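Local coordinates for protein beta-galactosidase (Streptococcus pneumoniae, PDB 4CUA) that is the carbohydrate-binding module of a pneumococcal surface beta-galactosidase, a calcium-containing beta-sandwich that probably helps the enzyme attach to galactose-bearing glycans, at residues Trp128-Ala136 and Phe148-Arg159. Residues are numbered along the deposited sequence; the frame is centred on the assembly and turned at random. Where two conformers were deposited one is given.
Sequences WKPVTNLKA and FSFDKVETYAIR. With EDO (1,2-ethanediol), chain E.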
loop_
_atom_site.group_PDB
_atom_site.type_symbol
_atom_site.label_atom_id
_atom_site.label_comp_id
_atom_site.label_asym_id
_atom_site.label_seq_id
_atom_site.Cartn_x
_atom_site.Cartn_y
_atom_site.Cartn_z
ATOM N N TRP A 128 -11.212 8.784 -4.495
ATOM C CA TRP A 128 -11.218 7.454 -3.947
ATOM C C TRP A 128 -12.617 6.989 -3.549
ATOM O O TRP A 128 -13.427 7.783 -3.049
ATOM C CB TRP A 128 -10.367 7.397 -2.709
ATOM C CG TRP A 128 -8.926 7.725 -3.014
ATOM C CD1 TRP A 128 -8.321 8.913 -2.860
ATOM C CD2 TRP A 128 -7.924 6.824 -3.513
ATOM N NE1 TRP A 128 -7.009 8.869 -3.297
ATOM C CE2 TRP A 128 -6.744 7.565 -3.652
ATOM C CE3 TRP A 128 -7.925 5.491 -3.841
ATOM C CZ2 TRP A 128 -5.553 7.013 -4.163
ATOM C CZ3 TRP A 128 -6.722 4.911 -4.327
ATOM C CH2 TRP A 128 -5.564 5.691 -4.454
ATOM N N LYS A 129 -12.878 5.695 -3.762
ATOM C CA LYS A 129 -14.027 5.078 -3.141
ATOM C C LYS A 129 -13.621 3.819 -2.417
ATOM O O LYS A 129 -12.588 3.179 -2.826
ATOM C CB LYS A 129 -15.073 4.672 -4.188
ATOM C CG LYS A 129 -15.753 5.867 -4.869
ATOM C CD LYS A 129 -16.976 5.385 -5.629
ATOM C CE LYS A 129 -17.605 6.572 -6.331
ATOM N NZ LYS A 129 -18.715 6.105 -7.197
ATOM N N PRO A 130 -14.360 3.427 -1.386
ATOM C CA PRO A 130 -14.043 2.195 -0.697
ATOM C C PRO A 130 -14.415 0.954 -1.486
ATOM O O PRO A 130 -15.370 0.984 -2.228
ATOM C CB PRO A 130 -14.845 2.245 0.579
ATOM C CG PRO A 130 -16.069 3.044 0.173
ATOM C CD PRO A 130 -15.586 4.063 -0.797
ATOM N N VAL A 131 -13.602 -0.096 -1.396
ATOM C CA VAL A 131 -13.961 -1.348 -2.001
ATOM C C VAL A 131 -15.286 -1.864 -1.361
ATOM O O VAL A 131 -15.637 -1.551 -0.239
ATOM C CB VAL A 131 -12.814 -2.365 -1.924
ATOM C CG1 VAL A 131 -11.650 -1.784 -2.711
ATOM C CG2 VAL A 131 -12.506 -2.804 -0.501
ATOM N N THR A 132 -15.999 -2.687 -2.123
ATOM C CA THR A 132 -17.267 -3.248 -1.626
ATOM C C THR A 132 -17.190 -4.744 -1.393
ATOM O O THR A 132 -16.418 -5.428 -2.032
ATOM C CB THR A 132 -18.398 -2.932 -2.630
ATOM O OG1 THR A 132 -18.090 -3.365 -3.947
ATOM C CG2 THR A 132 -18.615 -1.468 -2.698
ATOM N N ASN A 133 -17.990 -5.220 -0.465
ATOM C CA ASN A 133 -18.044 -6.606 -0.078
ATOM C C ASN A 133 -16.667 -7.182 0.245
ATOM O O ASN A 133 -16.235 -8.243 -0.214
ATOM C CB ASN A 133 -18.744 -7.412 -1.172
ATOM C CG ASN A 133 -20.244 -7.091 -1.252
ATOM O OD1 ASN A 133 -20.953 -7.297 -0.290
ATOM N ND2 ASN A 133 -20.633 -6.498 -2.321
ATOM N N LEU A 134 -16.004 -6.408 1.057
ATOM C CA LEU A 134 -14.727 -6.812 1.601
ATOM C C LEU A 134 -14.817 -8.081 2.403
ATOM O O LEU A 134 -15.645 -8.223 3.309
ATOM C CB LEU A 134 -14.156 -5.711 2.491
ATOM C CG LEU A 134 -12.743 -6.015 3.048
ATOM C CD1 LEU A 134 -11.647 -6.105 2.001
ATOM C CD2 LEU A 134 -12.424 -4.886 4.073
ATOM N N LYS A 135 -13.890 -8.980 2.119
ATOM C CA LYS A 135 -13.633 -10.107 2.955
ATOM C C LYS A 135 -12.203 -9.902 3.475
ATOM O O LYS A 135 -11.307 -9.692 2.680
ATOM C CB LYS A 135 -13.722 -11.425 2.204
ATOM C CG LYS A 135 -15.058 -11.680 1.514
ATOM C CD LYS A 135 -15.150 -13.128 1.025
ATOM C CE LYS A 135 -16.561 -13.433 0.521
ATOM N NZ LYS A 135 -16.803 -12.760 -0.785
ATOM N N ALA A 136 -12.073 -9.984 4.775
ATOM C CA ALA A 136 -10.802 -9.639 5.456
ATOM C C ALA A 136 -10.629 -10.599 6.594
ATOM O O ALA A 136 -11.592 -11.181 7.104
ATOM C CB ALA A 136 -10.888 -8.233 6.009
ATOM N N PHE A 148 -6.994 -10.038 1.673
ATOM C CA PHE A 148 -8.234 -9.304 1.456
ATOM C C PHE A 148 -8.764 -9.567 0.060
ATOM O O PHE A 148 -8.012 -9.741 -0.886
ATOM C CB PHE A 148 -7.980 -7.776 1.572
ATOM C CG PHE A 148 -7.360 -7.356 2.860
ATOM C CD1 PHE A 148 -8.095 -7.116 3.998
ATOM C CD2 PHE A 148 -5.975 -7.189 2.936
ATOM C CE1 PHE A 148 -7.495 -6.717 5.188
ATOM C CE2 PHE A 148 -5.385 -6.781 4.122
ATOM C CZ PHE A 148 -6.132 -6.529 5.251
ATOM N N SER A 149 -10.105 -9.678 -0.048
ATOM C CA SER A 149 -10.751 -9.799 -1.338
ATOM C C SER A 149 -12.019 -8.937 -1.308
ATOM O O SER A 149 -12.545 -8.653 -0.232
ATOM C CB SER A 149 -11.042 -11.255 -1.700
ATOM O OG SER A 149 -11.959 -11.851 -0.822
ATOM N N PHE A 150 -12.387 -8.493 -2.476
ATOM C CA PHE A 150 -13.460 -7.522 -2.641
ATOM C C PHE A 150 -13.957 -7.565 -4.064
ATOM O O PHE A 150 -13.414 -8.216 -4.977
ATOM C CB PHE A 150 -12.989 -6.101 -2.210
ATOM C CG PHE A 150 -11.640 -5.726 -2.721
ATOM C CD1 PHE A 150 -11.481 -5.250 -3.981
ATOM C CD2 PHE A 150 -10.506 -5.884 -1.891
ATOM C CE1 PHE A 150 -10.217 -4.919 -4.495
ATOM C CE2 PHE A 150 -9.251 -5.581 -2.400
ATOM C CZ PHE A 150 -9.106 -5.122 -3.679
ATOM N N ASP A 151 -15.097 -6.896 -4.296
ATOM C CA ASP A 151 -15.622 -6.862 -5.633
ATOM C C ASP A 151 -14.618 -6.289 -6.636
ATOM O O ASP A 151 -13.985 -5.272 -6.397
ATOM C CB ASP A 151 -16.903 -6.022 -5.676
ATOM C CG ASP A 151 -18.057 -6.630 -4.899
ATOM O OD1 ASP A 151 -18.177 -7.889 -4.743
ATOM O OD2 ASP A 151 -18.862 -5.815 -4.376
ATOM N N LYS A 152 -14.468 -6.902 -7.788
ATOM C CA LYS A 152 -13.619 -6.439 -8.797
ATOM C C LYS A 152 -13.880 -4.991 -9.241
ATOM O O LYS A 152 -15.065 -4.614 -9.442
ATOM C CB LYS A 152 -13.771 -7.397 -9.958
ATOM C CG LYS A 152 -13.003 -7.114 -11.179
ATOM C CD LYS A 152 -13.325 -8.303 -12.126
ATOM C CE LYS A 152 -14.840 -8.533 -12.363
ATOM N NZ LYS A 152 -15.226 -9.720 -13.231
ATOM N N VAL A 153 -12.826 -4.186 -9.329
ATOM C CA VAL A 153 -12.823 -2.822 -9.858
ATOM C C VAL A 153 -11.728 -2.654 -10.904
ATOM O O VAL A 153 -10.644 -3.278 -10.816
ATOM C CB VAL A 153 -12.632 -1.762 -8.732
ATOM C CG1 VAL A 153 -13.794 -1.735 -7.802
ATOM C CG2 VAL A 153 -11.370 -1.991 -7.925
ATOM N N GLU A 154 -11.973 -1.809 -11.885
ATOM C CA GLU A 154 -10.993 -1.424 -12.876
ATOM C C GLU A 154 -10.434 -0.048 -12.510
ATOM O O GLU A 154 -11.122 0.981 -12.529
ATOM C CB GLU A 154 -11.623 -1.377 -14.257
ATOM C CG GLU A 154 -10.629 -1.236 -15.379
ATOM C CD GLU A 154 -11.261 -1.407 -16.748
ATOM O OE1 GLU A 154 -12.482 -1.727 -16.809
ATOM O OE2 GLU A 154 -10.540 -1.223 -17.751
ATOM N N THR A 155 -9.165 -0.024 -12.144
ATOM C CA THR A 155 -8.621 1.168 -11.487
ATOM C C THR A 155 -7.131 1.309 -11.793
ATOM O O THR A 155 -6.416 0.311 -12.021
ATOM C CB THR A 155 -8.866 1.112 -9.978
ATOM O OG1 THR A 155 -8.462 2.368 -9.400
ATOM C CG2 THR A 155 -8.092 0.003 -9.356
ATOM N N TYR A 156 -6.663 2.565 -11.749
ATOM C CA TYR A 156 -5.219 2.858 -11.817
ATOM C C TYR A 156 -4.499 2.552 -10.498
ATOM O O TYR A 156 -3.273 2.383 -10.527
ATOM C CB TYR A 156 -4.971 4.317 -12.160
ATOM C CG TYR A 156 -5.295 4.651 -13.574
ATOM C CD1 TYR A 156 -4.490 4.206 -14.601
ATOM C CD2 TYR A 156 -6.318 5.550 -13.896
ATOM C CE1 TYR A 156 -4.733 4.549 -15.927
ATOM C CE2 TYR A 156 -6.540 5.889 -15.217
ATOM C CZ TYR A 156 -5.770 5.364 -16.216
ATOM O OH TYR A 156 -6.021 5.769 -17.539
ATOM N N ALA A 157 -5.212 2.486 -9.383
ATOM C CA ALA A 157 -4.542 2.367 -8.064
ATOM C C ALA A 157 -5.449 1.883 -7.002
ATOM O O ALA A 157 -6.641 2.217 -6.986
ATOM C CB ALA A 157 -3.965 3.709 -7.666
ATOM N N ILE A 158 -4.935 1.091 -6.087
ATOM C CA ILE A 158 -5.600 0.859 -4.855
ATOM C C ILE A 158 -4.671 1.257 -3.750
ATOM O O ILE A 158 -3.456 1.285 -3.969
ATOM C CB ILE A 158 -6.179 -0.569 -4.688
ATOM C CG1 ILE A 158 -5.034 -1.585 -4.551
ATOM C CG2 ILE A 158 -7.146 -0.836 -5.846
ATOM C CD1 ILE A 158 -5.431 -2.870 -3.872
ATOM N N ARG A 159 -5.251 1.541 -2.611
ATOM C CA ARG A 159 -4.500 1.814 -1.399
ATOM C C ARG A 159 -5.208 1.302 -0.166
ATOM O O ARG A 159 -6.446 1.069 -0.159
ATOM C CB ARG A 159 -4.180 3.290 -1.215
ATOM C CG ARG A 159 -5.362 4.164 -0.792
ATOM C CD ARG A 159 -4.961 5.632 -0.846
ATOM N NE ARG A 159 -6.072 6.420 -0.313
ATOM C CZ ARG A 159 -6.026 7.757 -0.264
ATOM N NH1 ARG A 159 -4.933 8.412 -0.638
ATOM N NH2 ARG A 159 -7.071 8.397 0.211
HETATM C C1 EDO E . -2.243 10.001 -0.426
HETATM O O1 EDO E . -1.267 10.898 -0.170
HETATM C C2 EDO E . -1.511 8.725 -1.013
HETATM O O2 EDO E . -2.290 7.672 -0.785
HETATM O O HOH W 1 -14.695 -3.189 -4.610
HETATM O O HOH W 2 -16.394 -9.638 -2.524
HETATM O O HOH W 3 -14.437 -11.742 -2.509
#
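Asp151 OD2 is gripped by two donors of the loop after strand 128-130. Thr132 OG1 donates to Asp151 OD2 at 2.6 Å, from the anti side and 20° out of the carboxylate plane. Asn133 ND2 meets the syn lone pair of Asp151 OD2 at 2.8 Å, the oxygen in its amide plane. A chi1 of 54° sets the Thr132 hydroxyl between its own backbone N and carbonyl carbon, and the two side chains cross at about a right angle. Asp151 N closes the ring of bonds on Thr132 O, 3.0 Å and nearly straight, and a water joins Thr132 N to Asp151 O. Further along, Lys135 and Ser149 form an antiparallel hydrogen-bonded pair, Lys135 N to Ser149 O being 2.7 Å. From the same loop, Val131 lays CG1 over one face of the Phe150 ring, and Leu134 CD1 meets that ring at its edge. At the other end the Arg159 guanidinium lies flat on Trp128, planes 11° apart. Glu98 salt-bridges Arg159 NE, and Phe122 O accepts from Trp128 NE1. In this galactose-binding-domain beta-sandwich, polar bonds thus fix the loop to strand 145-155, and a cation-pi stack, its charge probably balanced by Glu98, joins strands 128-130 and 157-163.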